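PDB 3OF7: guanine nucleotide exchange factor SRM1 from Saccharomyces cerevisiae, which promotes the exchange of GDP for GTP on the GTPases GSP1 and GSP2, binds chromatin and controls RNA metabolism and nuclear transport. Local coordinates for residues Ala134-Pro137 with Arg138-Pro142; Gly338-Met342 with Phe343-Ile347. All coordinates share one frame; numbering follows the deposited sequence.

Interaction 1 of 2, residues Ala134-Pro137 with Arg138-Pro142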
# COMPACT_ATOMS: atom_id res chain seq x y z
N ALA A 134 11.82 -6.75 14.55
CA ALA A 134 12.49 -8.01 14.84
C ALA A 134 12.00 -9.08 13.88
O ALA A 134 10.91 -8.95 13.29
CB ALA A 134 12.27 -8.43 16.30
N LYS A 135 12.78 -10.16 13.75
CA LYS A 135 12.45 -11.23 12.82
C LYS A 135 11.40 -12.17 13.38
O LYS A 135 11.45 -12.54 14.56
CB LYS A 135 13.69 -12.02 12.43
CG LYS A 135 14.63 -11.29 11.47
CD LYS A 135 15.89 -12.10 11.16
CE LYS A 135 16.93 -11.98 12.27
NZ LYS A 135 18.17 -12.76 11.97
N ILE A 136 10.46 -12.56 12.52
CA ILE A 136 9.59 -13.70 12.78
C ILE A 136 10.48 -14.94 12.71
O ILE A 136 11.30 -15.07 11.78
CB ILE A 136 8.44 -13.78 11.74
CG1 ILE A 136 7.51 -12.57 11.86
CG2 ILE A 136 7.64 -15.09 11.89
CD1 ILE A 136 6.41 -12.51 10.81
N PRO A 137 10.36 -15.85 13.69
CA PRO A 137 11.17 -17.07 13.65
C PRO A 137 11.09 -17.78 12.31
O PRO A 137 10.01 -17.95 11.74
CB PRO A 137 10.57 -17.93 14.77
CG PRO A 137 10.10 -16.92 15.76
CD PRO A 137 9.57 -15.77 14.94
N ARG A 138 12.25 -18.19 11.80
CA ARG A 138 12.34 -18.80 10.48
C ARG A 138 11.51 -20.08 10.37
O ARG A 138 10.98 -20.40 9.30
CB ARG A 138 13.81 -19.08 10.15
CG ARG A 138 14.10 -19.10 8.70
CD ARG A 138 15.58 -19.06 8.42
NE ARG A 138 15.81 -19.34 7.02
CZ ARG A 138 15.83 -18.41 6.06
NH1 ARG A 138 15.64 -17.13 6.37
NH2 ARG A 138 16.04 -18.77 4.81
N GLU A 139 11.39 -20.80 11.48
CA GLU A 139 10.64 -22.05 11.54
C GLU A 139 9.16 -21.84 11.28
O GLU A 139 8.48 -22.76 10.85
CB GLU A 139 10.84 -22.76 12.89
CG GLU A 139 12.27 -22.76 13.41
CD GLU A 139 12.57 -21.55 14.29
OE1 GLU A 139 11.99 -21.44 15.39
OE2 GLU A 139 13.41 -20.71 13.87
N SER A 140 8.69 -20.61 11.52
CA SER A 140 7.29 -20.25 11.26
C SER A 140 6.94 -20.31 9.78
O SER A 140 5.76 -20.33 9.42
CB SER A 140 6.98 -18.85 11.81
OG SER A 140 7.14 -18.82 13.21
N PHE A 141 7.96 -20.34 8.92
CA PHE A 141 7.75 -20.46 7.48
C PHE A 141 8.43 -21.71 6.92
O PHE A 141 9.57 -21.63 6.45
CB PHE A 141 8.27 -19.23 6.73
CG PHE A 141 7.65 -17.93 7.15
CD1 PHE A 141 6.38 -17.57 6.72
CD2 PHE A 141 8.37 -17.04 7.95
CE1 PHE A 141 5.81 -16.36 7.09
CE2 PHE A 141 7.80 -15.81 8.34
CZ PHE A 141 6.52 -15.48 7.91
N PRO A 142 7.73 -22.87 6.96
CA PRO A 142 8.31 -24.10 6.39
C PRO A 142 8.86 -24.03 4.95
O PRO A 142 9.82 -24.73 4.66
CB PRO A 142 7.15 -25.10 6.49
CG PRO A 142 6.41 -24.67 7.71
CD PRO A 142 6.46 -23.14 7.66
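The CG2 methyl of I136 reaches the F141 ring at CE2, 3.6 Å away, and the two side chains cross at about a right angle. CG2 stands opposite the backbone N and CG1 opposite the carbonyl carbon (chi1 -65°), an arrangement that sends the branch methyl to the ring while CD1 passes CZ at the limit of contact. The same CG2 also lies 3.8 Å from CB of S140. A beta-branched residue suits this place, since one short side chain can serve two neighbours; V88 and P195 touch both I136 and F141, W172 adds to I136 and Y170 to F141.

Between them the chain bends at P137, whose O accepts the backbone N-H of S140 (N to O 3.0 Å). F141 N bonds likewise to R138 O at 3.0 Å, and these two successive i to i+3 bonds set the turn. The proline has no N-H to donate and its restricted phi, here -50°, fits the entry to the bend. E139 folds back at chi2 (90°), bringing OE1 to within 3.8 Å of CB of P137, a contact at the surface. R138, extended from CG to NE, takes its guanidinium to N87 and the carbonyl of E85 through NH1.

The arrangement is a single 3-10 turn, residues 138-140, following an outermost strand, 134-135, of a four-stranded antiparallel blade of the RCC1 beta-propeller.

Interaction 2 of 2, residues Gly338-Met342 with Phe343-Ile347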
# COMPACT_ATOMS: atom_id res chain seq x y z
N GLY A 338 -10.77 11.14 -6.25
CA GLY A 338 -11.30 10.96 -4.90
C GLY A 338 -11.33 12.24 -4.09
O GLY A 338 -11.51 13.35 -4.62
N ARG A 339 -11.12 12.07 -2.79
CA ARG A 339 -11.37 13.11 -1.80
C ARG A 339 -10.40 14.30 -1.85
O ARG A 339 -9.21 14.15 -2.11
CB ARG A 339 -11.36 12.47 -0.41
CG ARG A 339 -11.91 13.36 0.67
CD ARG A 339 -12.19 12.53 1.91
NE ARG A 339 -12.77 13.37 2.95
CZ ARG A 339 -13.04 12.97 4.18
NH1 ARG A 339 -12.78 11.73 4.57
NH2 ARG A 339 -13.58 13.83 5.03
N LEU A 340 -10.95 15.48 -1.56
CA LEU A 340 -10.24 16.75 -1.60
C LEU A 340 -10.16 17.45 -0.23
O LEU A 340 -9.37 18.40 -0.05
CB LEU A 340 -10.94 17.66 -2.62
CG LEU A 340 -10.33 18.92 -3.23
CD1 LEU A 340 -9.00 18.64 -3.90
CD2 LEU A 340 -11.33 19.48 -4.25
N ASP A 341 -10.96 16.98 0.74
CA ASP A 341 -11.06 17.62 2.07
C ASP A 341 -9.72 17.77 2.77
O ASP A 341 -9.47 18.77 3.45
CB ASP A 341 -12.03 16.85 2.99
CG ASP A 341 -13.44 16.79 2.45
OD1 ASP A 341 -13.96 17.83 1.97
OD2 ASP A 341 -14.06 15.70 2.50
N MET A 342 -8.85 16.77 2.61
CA MET A 342 -7.52 16.82 3.22
C MET A 342 -6.44 16.85 2.14
O MET A 342 -5.31 16.40 2.35
CB MET A 342 -7.30 15.63 4.17
CG MET A 342 -8.20 15.66 5.43
SD MET A 342 -8.25 14.14 6.42
CE MET A 342 -9.81 13.43 5.89
N PHE A 343 -6.81 17.41 0.98
CA PHE A 343 -5.92 17.54 -0.17
C PHE A 343 -5.37 16.20 -0.66
O PHE A 343 -4.27 16.15 -1.23
CB PHE A 343 -4.75 18.49 0.15
CG PHE A 343 -5.15 19.94 0.38
CD1 PHE A 343 -6.24 20.50 -0.28
CD2 PHE A 343 -4.38 20.73 1.23
CE1 PHE A 343 -6.59 21.86 -0.07
CE2 PHE A 343 -4.72 22.09 1.45
CZ PHE A 343 -5.83 22.64 0.78
N GLU A 344 -6.13 15.12 -0.44
CA GLU A 344 -5.65 13.77 -0.76
C GLU A 344 -5.23 13.65 -2.22
O GLU A 344 -4.21 13.03 -2.51
CB GLU A 344 -6.70 12.70 -0.41
CG GLU A 344 -7.01 12.57 1.08
CD GLU A 344 -8.21 13.40 1.54
OE1 GLU A 344 -8.44 14.52 1.01
OE2 GLU A 344 -8.92 12.94 2.46
N VAL A 345 -6.01 14.26 -3.12
CA VAL A 345 -5.76 14.14 -4.56
C VAL A 345 -4.60 15.01 -5.08
O VAL A 345 -4.11 14.79 -6.20
CB VAL A 345 -7.04 14.35 -5.41
CG1 VAL A 345 -8.02 13.21 -5.14
CG2 VAL A 345 -7.69 15.70 -5.10
N GLY A 346 -4.16 15.98 -4.28
CA GLY A 346 -2.95 16.76 -4.58
C GLY A 346 -3.08 17.69 -5.77
O GLY A 346 -2.10 17.95 -6.47
N ILE A 347 -4.31 18.18 -6.00
CA ILE A 347 -4.60 19.15 -7.06
C ILE A 347 -4.82 20.53 -6.41
O ILE A 347 -5.62 20.65 -5.47
CB ILE A 347 -5.84 18.73 -7.90
CG1 ILE A 347 -5.62 17.35 -8.54
CG2 ILE A 347 -6.17 19.79 -8.96
CD1 ILE A 347 -6.89 16.66 -9.00
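The guanidinium of R339 carries the CE methyl of M342 over the centre of one face, 3.6 Å above the plane, while the carboxylate of D341 sits at its edge. There NE gives a nearly in-plane hydrogen bond of 2.7 Å to D341 OD2, received on the anti lone pair and part of a salt bridge. The carboxylate of E344 is turned 31° from the guanidinium plane. Its OE2 lies well out of that plane, 3.9 Å from NE, so this long salt bridge is charge attraction without an N-H aimed at it; OE2 rests instead against CD of R339 and is hydrogen-bonded by H387.

E344 gets there by a bend at chi2 (94°) that folds its carboxylate back over the preceding turn. OE1 then takes the backbone N-H of M342 (N to OE1 2.8 Å), from above the carboxylate plane. Within that type I turn, F343 N bonds to L340 O. With an alanine here in place of the glutamate, the M342 N-H and H387 would probably lose their partner and R339 part of its countercharge.

On the other flank CD1 of L340 presses on CG2 of V345 at 3.4 Å, a tight fit between branched apolar groups. G338 O lies 3.5 Å from CG1 of V345; at the backbone angles of G338 a CB would be jammed against the carbonyl O of the residue before, which suits glycine.

The loop is thus probably held largely by charge, together with its turn bonds: E344 is shared among an arginine, a histidine and a backbone N-H, and D341 also pairs with R365, so the buried carboxylate of E344 is probably stabilised as an anion.

How the interactions relate
Interactions 1 and 2 lie on opposite sides of the chain's centre, about 40 Å apart between centres, and do not touch. Both are local turns attached to blades of one propeller, in different places: residues 134-142 follow an outermost strand and lead into helix 142-145, whereas residues 338-347 follow the inner strand 334-337 on the way to strand 357-358. Each is partly buried, but interaction 1 mixes a buried apolar pair with exposed residues, while interaction 2 has no exposed residue among those that touch. Both have turn bonds and an apolar contact; interaction 2 adds a salt-bridge network and a carboxylate that accepts a backbone N-H.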